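Putative large adhesion protein (Lap) involved in biofilm formation (Marinobacter hydrocarbonoclasticus ATCC 49840, PDB 6M8M) probably helps the bacterium build biofilms as a large RTX adhesin, its PA14 domain binding sugars such as glucose through a calcium ion. Local coordinates at residues Ala135-Arg140 against Trp180-Ala185; Ser55-Val60 against Glu150-Gln155; Gly85-Asn90 against Ser112-Lys117; Arg76-Gly81 against Ala186-Glu191. All coordinates share one frame; numbering follows the deposited sequence.

Contact 1: Ala135-Arg140 against Trp180-Ala185; sequences ADDGYR and WDQGGA. With CA (calcium ion), chain E; CA (calcium ion), chain D; BGC (beta-D-glucopyranose), chain B.
Asp136 and Asp137, joined by a cis peptide bond, turn their carboxylates onto the calcium ion that Asp181 and the loop after it hold. Asp136 OD1 and Asp181 OD1 bind it at 2.3 Å and Asp137 OD2 at 2.4 Å; Gly183 O and Ala185 O join them, and glucose O1 and O2 bring the ligands to seven. A cis-linked aspartate pair of this kind is the calcium-binding motif of lectin-like PA14 domains, as in yeast adhesins. Each divides its work: with one oxygen on the metal, Asp136 OD2 lies 2.6 Å from glucose O2 and Asp137 OD1 2.6 Å from glucose O1. Asp137 CG stands anti to its carbonyl carbon (chi1 -75°), bringing OD2 2.9 Å from Gln182 N, which meets it from above the carboxylate plane. Gln182 bends at chi2 and gives NE2 to glucose O1 in a straight bond of 2.9 Å (165°). An Asx turn, Gly183 N to Asp181 OD1, steadies the third carboxylate. Trp180 lays its indole flat on Gly138, whose CA is 3.6 Å from the centroid of the six-membered ring, a CH-pi contact. Asp137 and Gly138 both face Trp180, a classic beta bulge, and a side chain on Gly138 would clash with the indole. Asn154 OD1 accepts from Trp180 NE1. Strand 128-136 hands over to strand 139-143 beside strand 174-181, while Val57 and Val60 of helix 57-66 pack on Trp180.

Contact 2: Ser55-Val60 against Glu150-Gln155; sequences SNVAQV and EYNGNQ. With BGC (beta-D-glucopyranose), chain B.
Ser55-Val57 and Glu150-Asn154 run nearly antiparallel, their end-to-end directions 164° apart, and approach closest where Ser55 CA lies 5.2 Å from Gly153 CA. The central bond is Val57 N to Asn152 OD1, 2.8 Å long and fairly straight (156°), the donor tilted from the carbonyl plane. Asn152 reaches it because CG swings anti to the backbone N (chi1 -161°), off the inverse gamma turn that Asn152 centres. An asparagine suits this place: it is short, and its oxygen satisfies an amide of the first helical turn, where no earlier turn supplies an acceptor. The Val57 and Asn152 side chains cross at about a right angle, Val57 CG2 3.5 Å from Asn152 CG. The helix start is closed by a capping box, Gln59 N giving 2.9 Å to Asn56 OD1 and Gln59 OE1 taking a weak bond from Asn56 N; that OE1 also accepts from Ser55 N. Further along, Gly153 CA sends a C-H toward Ser55 O at 3.4 Å; a side chain on this glycine would crowd the Tyr151 ring. Asn154 sets ND2 3.7 Å from Ser55 CB and bonds it to Leu54 O, while OD1 serves Trp180. Gln155 O then meets glucose C1 at 3.6 Å. The start of helix 57-66 is therefore bound to the loop leaving strand 146-151, with Trp180 of strand 174-181 touching Val57, Val60 and Asn152.

Contact 3: Gly85-Asn90 against Ser112-Lys117; sequences GDLGGN and SDAIVK. With CA (calcium ion), chain D.
Leu87 swings CG opposite its backbone N (chi1 178°), which carries the side chain across to Ala114 and lays both CG and CD2 3.8 Å from Ala114 CB, while CD2 comes within 4.4 Å of Val116 CG2. Leu87 and Gly88 are the middle residues of a type I beta turn, Asp86 to Gly89, closed by Gly89 N to Asp86 O and set against the beginning of strand 113-122 in the beta sandwich of the PA14 fold. The branched leucine packs between strand and loop, and the small methyl of Ala114 lets it come close. Tyr179 of strand 174-181 and Val93 and Phe96 of helix 92-96 touch the same leucine. No direct hydrogen bond joins the two segments. Water does so instead: it accepts from Gly88 N at 2.9 Å and donates to Ser112 O at 2.8 Å, so that a turn amide and the last carbonyl before the strand are both satisfied. Asp86 points its carboxylate past Ser112 O without bonding to it; OD1 accepts a hydrogen bond from Gly184 N, which ties the turn to the sugar-binding loop. Asp113 faces away from the turn, its CG beside the backbone N (chi1 -64°), and grips a second calcium ion with two oxygens, OD1 at 2.4 Å and OD2 at 2.5 Å. Gln47, Asn53 and Gln182 O share that ion. Ser112 OG donates to Asp113 OD1 over 2.7 Å, arriving on the anti side of the carboxylate and some 20° out of its plane.

Contact 4: Arg76-Gly81 against Ala186-Glu191; sequences RNIDYG and AQLRIE
Ile78 meets Ile190 and Leu188 as the chain leaves an inverse gamma turn that Ile78 itself centres. Its carbonyl O accepts from Ile190 N at 3.0 Å, and its CG2, anti to the backbone N, sits 3.8 Å from Ile190 CD1, the two isoleucines side by side and pointing the same way. Leu188 CD2 closes on that same methyl, so three branched aliphatic residues seal a buried patch.

Asp79 comes next, on the other face, with Arg189 alongside. CG is anti to the backbone N (chi1 -170°), which brings OD1 2.9 Å from Arg189 NE in a salt bridge. NE points its hydrogen within the guanidinium plane, yet the carboxylate is met from above, and the two planes stand 88° apart. Gln187 NE2 lies over one guanidinium face toward the rim, 3.3 Å above the plane, and a water that accepts from this NE2 also contacts Asp79 OD1. Partial burial probably strengthens the attraction between the two charges.

Here strands 79-83 and 186-194 pair antiparallel in the five-stranded sheet, their local axes 4.6 Å apart. Tyr80 and Leu188 are the hydrogen-bonded pair: Tyr80 N to Leu188 O is 2.8 Å, and Leu188 N to Tyr80 O 3.0 Å. Both side chains turn to the buried face, where Tyr80 meets Phe96 and sends OH to Asp100.

Gly81 has a positive phi (73°), which favours glycine; its CA passes 3.7 Å from Ala186 O, where a side chain would not fit, and its own O accepts from Lys98 NZ.

How the contacts relate
Contacts 1, 3 and 4 are buried, contact 2 lies at the surface. Their chemistry follows: contact 1 gathers carboxylates round calcium and sugar, contact 2 relies on amide side chains and a helix cap, contact 3 on apolar packing and a bridging water, contact 4 on sheet bonds with a salt bridge. Contact 1 joins the others: from strand 174-181, Trp180 bonds Asn154 of contact 2 and Asp181 N bonds Ala114 O of contact 3, while from strand 128-136 Asp136 N bonds Gln187 O of contact 4. Contacts 1 and 3 share one calcium ion, contacts 1 and 2 the glucose. Contacts 2 and 4 do not touch, their centres about 17 Å apart.

Contact 1: Ala135-Arg140 against Trp180-Ala185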
# COMPACT_ATOMS: atom_id res chain seq x y z
N ALA A 135 -3.08 -9.47 -1.69
CA ALA A 135 -3.70 -8.57 -0.72
C ALA A 135 -5.07 -9.08 -0.28
O ALA A 135 -5.77 -9.79 -1.01
CB ALA A 135 -3.86 -7.16 -1.32
N ASP A 136 -5.44 -8.65 0.92
CA ASP A 136 -6.79 -8.69 1.49
C ASP A 136 -6.84 -7.36 2.24
O ASP A 136 -6.10 -7.21 3.20
CB ASP A 136 -6.91 -9.88 2.43
CG ASP A 136 -8.18 -9.87 3.26
OD1 ASP A 136 -8.81 -8.81 3.41
OD2 ASP A 136 -8.51 -10.95 3.81
N ASP A 137 -7.62 -6.37 1.80
CA ASP A 137 -8.63 -6.40 0.76
C ASP A 137 -8.11 -5.83 -0.55
O ASP A 137 -7.40 -6.54 -1.27
CB ASP A 137 -9.88 -5.66 1.27
CG ASP A 137 -10.64 -6.50 2.27
OD1 ASP A 137 -11.38 -7.41 1.81
OD2 ASP A 137 -10.45 -6.31 3.50
N GLY A 138 -8.48 -4.60 -0.89
CA GLY A 138 -8.18 -4.04 -2.18
C GLY A 138 -7.01 -3.07 -2.19
O GLY A 138 -6.46 -2.70 -1.16
N TYR A 139 -6.67 -2.64 -3.40
CA TYR A 139 -5.53 -1.76 -3.59
C TYR A 139 -5.52 -1.20 -5.00
O TYR A 139 -6.17 -1.73 -5.91
CB TYR A 139 -4.18 -2.47 -3.35
CG TYR A 139 -4.03 -3.66 -4.26
CD1 TYR A 139 -4.59 -4.87 -3.92
CD2 TYR A 139 -3.40 -3.56 -5.50
CE1 TYR A 139 -4.52 -5.96 -4.75
CE2 TYR A 139 -3.34 -4.65 -6.36
CZ TYR A 139 -3.91 -5.85 -5.98
OH TYR A 139 -3.86 -6.95 -6.83
N ARG A 140 -4.74 -0.13 -5.17
CA ARG A 140 -4.39 0.38 -6.49
C ARG A 140 -2.95 0.87 -6.44
O ARG A 140 -2.57 1.57 -5.48
CB ARG A 140 -5.30 1.53 -6.93
CG ARG A 140 -4.86 2.08 -8.30
CD ARG A 140 -5.77 3.16 -8.82
NE ARG A 140 -7.03 2.59 -9.25
CZ ARG A 140 -8.09 3.31 -9.59
NH1 ARG A 140 -8.03 4.64 -9.54
NH2 ARG A 140 -9.20 2.70 -9.95
N TRP A 180 -6.54 -1.11 1.42
CA TRP A 180 -7.43 -1.09 2.58
C TRP A 180 -7.77 -2.48 3.08
O TRP A 180 -7.70 -3.48 2.35
CB TRP A 180 -8.72 -0.32 2.28
CG TRP A 180 -9.69 -1.01 1.37
CD1 TRP A 180 -10.72 -1.80 1.73
CD2 TRP A 180 -9.73 -0.92 -0.06
NE1 TRP A 180 -11.40 -2.23 0.62
CE2 TRP A 180 -10.82 -1.70 -0.49
CE3 TRP A 180 -8.94 -0.27 -1.01
CZ2 TRP A 180 -11.16 -1.83 -1.84
CZ3 TRP A 180 -9.28 -0.39 -2.35
CH2 TRP A 180 -10.39 -1.17 -2.75
N ASP A 181 -8.16 -2.49 4.35
CA ASP A 181 -8.82 -3.61 4.99
C ASP A 181 -10.22 -3.19 5.39
O ASP A 181 -10.39 -2.22 6.15
CB ASP A 181 -8.05 -4.08 6.23
CG ASP A 181 -8.80 -5.17 6.96
OD1 ASP A 181 -9.36 -6.03 6.26
OD2 ASP A 181 -8.84 -5.16 8.21
N GLN A 182 -11.23 -3.90 4.87
CA GLN A 182 -12.61 -3.69 5.29
C GLN A 182 -12.92 -4.35 6.62
O GLN A 182 -13.97 -4.07 7.21
CB GLN A 182 -13.58 -4.24 4.23
CG GLN A 182 -13.57 -5.75 4.04
CD GLN A 182 -14.76 -6.49 4.63
OE1 GLN A 182 -15.86 -5.94 4.84
NE2 GLN A 182 -14.56 -7.77 4.88
N GLY A 183 -12.04 -5.21 7.10
CA GLY A 183 -12.24 -5.97 8.32
C GLY A 183 -11.80 -7.40 8.11
O GLY A 183 -11.63 -7.87 6.99
N GLY A 184 -11.64 -8.11 9.20
CA GLY A 184 -11.30 -9.53 9.16
C GLY A 184 -9.79 -9.74 9.10
O GLY A 184 -9.06 -9.26 9.96
N ALA A 185 -9.34 -10.46 8.09
CA ALA A 185 -7.91 -10.64 7.85
C ALA A 185 -7.39 -9.48 7.00
O ALA A 185 -8.15 -8.80 6.31
CB ALA A 185 -7.64 -11.97 7.17
CA CA E . -10.02 -7.98 5.21
CA CA D . -15.79 -2.60 7.41
C2 BGC B . -11.73 -10.89 4.89
C3 BGC B . -11.75 -12.36 4.60
C4 BGC B . -13.04 -12.75 3.92
C5 BGC B . -13.25 -11.90 2.67
C6 BGC B . -14.53 -12.19 1.94
C1 BGC B . -11.97 -10.10 3.62
O1 BGC B . -12.01 -8.77 3.89
O2 BGC B . -10.49 -10.44 5.44
O3 BGC B . -11.59 -13.11 5.82
O4 BGC B . -12.97 -14.11 3.49
O5 BGC B . -13.26 -10.48 3.03
O6 BGC B . -15.65 -12.01 2.77
O HOH W 1 -16.92 -4.75 7.01

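Contact 2: Ser55-Val60 against Glu150-Gln155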
# COMPACT_ATOMS: atom_id res chain seq x y z
N SER A 55 -14.95 -0.39 0.32
CA SER A 55 -15.09 -1.40 -0.72
C SER A 55 -14.57 -1.00 -2.09
O SER A 55 -14.61 -1.85 -2.99
CB SER A 55 -16.55 -1.82 -0.86
OG SER A 55 -17.29 -0.74 -1.38
N ASN A 56 -14.09 0.22 -2.31
CA ASN A 56 -13.58 0.56 -3.63
C ASN A 56 -12.55 1.67 -3.53
O ASN A 56 -12.47 2.41 -2.55
CB ASN A 56 -14.68 0.89 -4.65
CG ASN A 56 -15.48 2.11 -4.28
OD1 ASN A 56 -15.03 3.24 -4.46
ND2 ASN A 56 -16.69 1.89 -3.79
N VAL A 57 -11.74 1.76 -4.59
CA VAL A 57 -10.60 2.67 -4.62
C VAL A 57 -11.04 4.13 -4.53
O VAL A 57 -10.43 4.93 -3.81
CB VAL A 57 -9.76 2.43 -5.89
CG1 VAL A 57 -8.69 3.52 -6.04
CG2 VAL A 57 -9.11 1.06 -5.87
N ALA A 58 -12.08 4.51 -5.29
CA ALA A 58 -12.47 5.92 -5.28
C ALA A 58 -12.91 6.35 -3.89
O ALA A 58 -12.59 7.46 -3.45
CB ALA A 58 -13.59 6.16 -6.30
N GLN A 59 -13.63 5.49 -3.19
CA GLN A 59 -14.07 5.79 -1.84
C GLN A 59 -12.88 5.94 -0.90
O GLN A 59 -12.84 6.87 -0.07
CB GLN A 59 -14.97 4.64 -1.38
CG GLN A 59 -15.41 4.66 0.05
CD GLN A 59 -16.00 3.33 0.49
OE1 GLN A 59 -15.75 2.29 -0.13
NE2 GLN A 59 -16.77 3.35 1.55
N VAL A 60 -11.91 5.04 -1.01
CA VAL A 60 -10.71 5.10 -0.18
C VAL A 60 -9.92 6.37 -0.47
O VAL A 60 -9.47 7.07 0.45
CB VAL A 60 -9.90 3.81 -0.37
CG1 VAL A 60 -8.48 3.94 0.14
CG2 VAL A 60 -10.61 2.64 0.29
N GLU A 150 -4.24 -3.28 -9.69
CA GLU A 150 -5.32 -2.98 -8.76
C GLU A 150 -6.17 -4.22 -8.52
O GLU A 150 -6.32 -5.07 -9.40
CB GLU A 150 -6.21 -1.83 -9.21
CG GLU A 150 -7.04 -2.15 -10.41
CD GLU A 150 -8.02 -1.05 -10.78
OE1 GLU A 150 -8.61 -1.17 -11.88
OE2 GLU A 150 -8.19 -0.09 -10.01
N TYR A 151 -6.75 -4.28 -7.34
CA TYR A 151 -7.93 -5.11 -7.09
C TYR A 151 -8.93 -4.18 -6.43
O TYR A 151 -8.78 -3.80 -5.26
CB TYR A 151 -7.68 -6.32 -6.24
CG TYR A 151 -8.96 -7.14 -6.21
CD1 TYR A 151 -9.27 -7.99 -7.26
CD2 TYR A 151 -9.88 -7.01 -5.19
CE1 TYR A 151 -10.47 -8.71 -7.27
CE2 TYR A 151 -11.07 -7.74 -5.20
CZ TYR A 151 -11.35 -8.57 -6.23
OH TYR A 151 -12.54 -9.27 -6.21
N ASN A 152 -9.92 -3.76 -7.20
CA ASN A 152 -10.84 -2.72 -6.76
C ASN A 152 -12.04 -3.40 -6.11
O ASN A 152 -13.10 -3.57 -6.73
CB ASN A 152 -11.24 -1.82 -7.93
CG ASN A 152 -11.79 -0.51 -7.45
OD1 ASN A 152 -12.22 -0.40 -6.30
ND2 ASN A 152 -11.78 0.49 -8.31
N GLY A 153 -11.88 -3.84 -4.88
CA GLY A 153 -12.93 -4.56 -4.19
C GLY A 153 -12.38 -5.24 -2.95
O GLY A 153 -11.19 -5.15 -2.61
N ASN A 154 -13.28 -5.90 -2.24
CA ASN A 154 -12.94 -6.70 -1.08
C ASN A 154 -12.70 -8.14 -1.48
O ASN A 154 -13.31 -8.64 -2.43
CB ASN A 154 -14.03 -6.57 -0.03
CG ASN A 154 -14.05 -5.18 0.58
OD1 ASN A 154 -13.00 -4.55 0.72
ND2 ASN A 154 -15.23 -4.71 0.95
N GLN A 155 -11.77 -8.80 -0.80
CA GLN A 155 -11.39 -10.16 -1.16
C GLN A 155 -10.57 -10.76 -0.02
O GLN A 155 -9.87 -10.04 0.69
CB GLN A 155 -10.53 -10.19 -2.44
CG GLN A 155 -9.25 -9.36 -2.31
CD GLN A 155 -8.31 -9.49 -3.49
OE1 GLN A 155 -8.50 -10.30 -4.40
NE2 GLN A 155 -7.29 -8.66 -3.49
C2 BGC B . -11.73 -10.89 4.89
C3 BGC B . -11.75 -12.36 4.60
C4 BGC B . -13.04 -12.75 3.92
C5 BGC B . -13.25 -11.90 2.67
C6 BGC B . -14.53 -12.19 1.94
C1 BGC B . -11.97 -10.10 3.62
O1 BGC B . -12.01 -8.77 3.89
O2 BGC B . -10.49 -10.44 5.44
O3 BGC B . -11.59 -13.11 5.82
O4 BGC B . -12.97 -14.11 3.49
O5 BGC B . -13.26 -10.48 3.03
O6 BGC B . -15.65 -12.01 2.77

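Contact 3: Gly85-Asn90 against Ser112-Lys117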
# COMPACT_ATOMS: atom_id res chain seq x y z
N GLY A 85 -8.50 -10.39 12.90
CA GLY A 85 -9.12 -9.54 13.89
C GLY A 85 -9.11 -8.07 13.56
O GLY A 85 -9.15 -7.24 14.48
N ASP A 86 -9.03 -7.73 12.26
CA ASP A 86 -9.06 -6.39 11.71
C ASP A 86 -7.69 -5.71 11.75
O ASP A 86 -7.05 -5.64 12.81
CB ASP A 86 -10.03 -5.45 12.44
CG ASP A 86 -11.44 -5.99 12.56
OD1 ASP A 86 -11.88 -6.83 11.75
OD2 ASP A 86 -12.15 -5.53 13.49
N LEU A 87 -7.25 -5.16 10.62
CA LEU A 87 -6.05 -4.34 10.63
C LEU A 87 -6.17 -3.20 11.62
O LEU A 87 -5.17 -2.79 12.22
CB LEU A 87 -5.77 -3.82 9.23
CG LEU A 87 -4.56 -2.91 9.09
CD1 LEU A 87 -3.30 -3.56 9.66
CD2 LEU A 87 -4.33 -2.57 7.62
N GLY A 88 -7.38 -2.66 11.80
CA GLY A 88 -7.61 -1.60 12.75
C GLY A 88 -7.76 -2.02 14.20
O GLY A 88 -8.00 -1.17 15.06
N GLY A 89 -7.63 -3.30 14.50
CA GLY A 89 -7.76 -3.75 15.87
C GLY A 89 -6.56 -3.38 16.72
O GLY A 89 -5.49 -3.05 16.24
N ASN A 90 -6.74 -3.48 18.04
CA ASN A 90 -5.67 -3.12 18.97
C ASN A 90 -4.40 -3.90 18.66
O ASN A 90 -4.43 -5.13 18.58
CB ASN A 90 -6.14 -3.38 20.41
CG ASN A 90 -5.34 -2.59 21.44
OD1 ASN A 90 -5.09 -1.40 21.30
ND2 ASN A 90 -4.99 -3.25 22.54
N SER A 112 -12.69 -0.08 12.87
CA SER A 112 -13.22 -1.23 12.16
C SER A 112 -12.46 -1.51 10.87
O SER A 112 -12.26 -2.67 10.50
CB SER A 112 -14.70 -1.01 11.86
OG SER A 112 -14.90 0.13 11.04
N ASP A 113 -12.10 -0.45 10.14
CA ASP A 113 -11.51 -0.52 8.82
C ASP A 113 -10.20 0.26 8.85
O ASP A 113 -9.97 1.09 9.72
CB ASP A 113 -12.43 0.09 7.76
CG ASP A 113 -13.77 -0.66 7.59
OD1 ASP A 113 -14.47 -0.94 8.60
OD2 ASP A 113 -14.13 -0.98 6.44
N ALA A 114 -9.36 0.06 7.84
CA ALA A 114 -8.07 0.74 7.83
C ALA A 114 -7.58 0.93 6.41
O ALA A 114 -7.85 0.11 5.53
CB ALA A 114 -7.04 -0.06 8.63
N ILE A 115 -6.82 2.00 6.21
CA ILE A 115 -6.28 2.37 4.90
C ILE A 115 -4.79 2.62 5.06
O ILE A 115 -4.37 3.27 6.03
CB ILE A 115 -6.97 3.64 4.37
CG1 ILE A 115 -8.46 3.38 4.10
CG2 ILE A 115 -6.30 4.15 3.11
CD1 ILE A 115 -9.29 4.64 4.02
N VAL A 116 -4.00 2.15 4.09
CA VAL A 116 -2.57 2.45 4.03
C VAL A 116 -2.29 3.10 2.68
O VAL A 116 -2.77 2.63 1.64
CB VAL A 116 -1.72 1.18 4.19
CG1 VAL A 116 -0.24 1.49 4.01
CG2 VAL A 116 -1.99 0.54 5.53
N LYS A 117 -1.50 4.16 2.69
CA LYS A 117 -0.99 4.79 1.48
C LYS A 117 0.53 4.78 1.53
O LYS A 117 1.12 5.07 2.58
CB LYS A 117 -1.51 6.20 1.37
CG LYS A 117 -1.00 6.96 0.18
CD LYS A 117 -1.74 8.29 0.07
CE LYS A 117 -1.15 9.18 -0.99
NZ LYS A 117 -1.94 10.46 -1.04
CA CA D . -15.79 -2.60 7.41
O HOH W 2 -9.52 -3.04 9.86
O HOH W 1 -16.92 -4.75 7.01

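Contact 4: Arg76-Gly81 against Ala186-Glu191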
# COMPACT_ATOMS: atom_id res chain seq x y z
N ARG A 76 9.92 -0.12 4.06
CA ARG A 76 11.16 -0.61 3.48
C ARG A 76 11.02 -1.98 2.83
O ARG A 76 11.84 -2.32 1.98
CB ARG A 76 12.25 -0.70 4.55
CG ARG A 76 12.62 0.62 5.18
CD ARG A 76 13.58 0.40 6.35
N ASN A 77 10.01 -2.75 3.20
CA ASN A 77 9.82 -4.10 2.65
C ASN A 77 8.31 -4.33 2.69
O ASN A 77 7.76 -4.54 3.77
CB ASN A 77 10.57 -5.11 3.51
CG ASN A 77 10.65 -6.48 2.88
OD1 ASN A 77 11.34 -6.70 1.89
ND2 ASN A 77 9.95 -7.43 3.48
N ILE A 78 7.65 -4.27 1.55
CA ILE A 78 6.17 -4.27 1.52
C ILE A 78 5.72 -5.73 1.50
O ILE A 78 5.33 -6.30 0.47
CB ILE A 78 5.59 -3.45 0.37
CG1 ILE A 78 6.23 -2.06 0.29
CG2 ILE A 78 4.09 -3.32 0.57
CD1 ILE A 78 6.23 -1.29 1.58
N ASP A 79 5.78 -6.34 2.67
CA ASP A 79 5.37 -7.73 2.89
C ASP A 79 4.76 -7.72 4.29
O ASP A 79 5.47 -7.89 5.29
CB ASP A 79 6.56 -8.67 2.77
CG ASP A 79 6.17 -10.12 2.76
OD1 ASP A 79 4.98 -10.46 2.88
OD2 ASP A 79 7.09 -10.96 2.61
N TYR A 80 3.45 -7.50 4.35
CA TYR A 80 2.76 -7.17 5.57
C TYR A 80 1.62 -8.15 5.81
O TYR A 80 0.94 -8.58 4.87
CB TYR A 80 2.21 -5.74 5.49
CG TYR A 80 3.24 -4.65 5.33
CD1 TYR A 80 4.47 -4.70 5.97
CD2 TYR A 80 2.96 -3.53 4.56
CE1 TYR A 80 5.38 -3.67 5.84
CE2 TYR A 80 3.86 -2.50 4.42
CZ TYR A 80 5.07 -2.57 5.07
OH TYR A 80 5.96 -1.52 4.94
N GLY A 81 1.40 -8.48 7.07
CA GLY A 81 0.37 -9.46 7.37
C GLY A 81 0.83 -10.86 6.98
O GLY A 81 1.99 -11.08 6.65
N ALA A 186 -6.08 -9.26 7.05
CA ALA A 186 -5.47 -8.18 6.30
C ALA A 186 -4.07 -8.59 5.90
O ALA A 186 -3.28 -9.04 6.75
CB ALA A 186 -5.41 -6.90 7.14
N GLN A 187 -3.74 -8.40 4.63
CA GLN A 187 -2.43 -8.75 4.10
C GLN A 187 -2.11 -7.85 2.93
O GLN A 187 -3.01 -7.51 2.16
CB GLN A 187 -2.39 -10.22 3.65
CG GLN A 187 -1.03 -10.65 3.12
CD GLN A 187 -0.94 -12.13 2.86
OE1 GLN A 187 -1.95 -12.83 2.81
NE2 GLN A 187 0.28 -12.63 2.68
N LEU A 188 -0.84 -7.47 2.79
CA LEU A 188 -0.39 -6.73 1.62
C LEU A 188 1.05 -7.14 1.33
O LEU A 188 1.96 -6.82 2.10
CB LEU A 188 -0.47 -5.23 1.82
CG LEU A 188 0.04 -4.38 0.65
CD1 LEU A 188 -0.79 -4.60 -0.61
CD2 LEU A 188 0.06 -2.91 1.04
N ARG A 189 1.28 -7.80 0.20
CA ARG A 189 2.62 -8.16 -0.25
C ARG A 189 2.76 -7.71 -1.70
O ARG A 189 2.01 -8.16 -2.57
CB ARG A 189 2.85 -9.67 -0.15
CG ARG A 189 4.25 -10.08 -0.57
CD ARG A 189 4.40 -11.59 -0.62
NE ARG A 189 4.18 -12.19 0.69
CZ ARG A 189 3.56 -13.35 0.89
NH1 ARG A 189 3.06 -14.04 -0.13
NH2 ARG A 189 3.41 -13.81 2.12
N ILE A 190 3.70 -6.81 -1.96
CA ILE A 190 3.93 -6.27 -3.28
C ILE A 190 5.29 -6.74 -3.77
O ILE A 190 6.30 -6.59 -3.07
CB ILE A 190 3.85 -4.73 -3.29
CG1 ILE A 190 2.49 -4.29 -2.76
CG2 ILE A 190 4.12 -4.19 -4.68
CD1 ILE A 190 2.27 -2.80 -2.71
N GLU A 191 5.31 -7.31 -4.97
CA GLU A 191 6.52 -7.68 -5.67
C GLU A 191 6.65 -6.86 -6.94
O GLU A 191 5.66 -6.46 -7.55
CB GLU A 191 6.50 -9.15 -6.07
CG GLU A 191 6.46 -10.15 -4.94
CD GLU A 191 5.96 -11.50 -5.41
OE1 GLU A 191 6.76 -12.46 -5.39
OE2 GLU A 191 4.78 -11.58 -5.82
O HOH W 3 2.27 -10.58 3.25
O HOH W 4 3.65 -12.67 4.98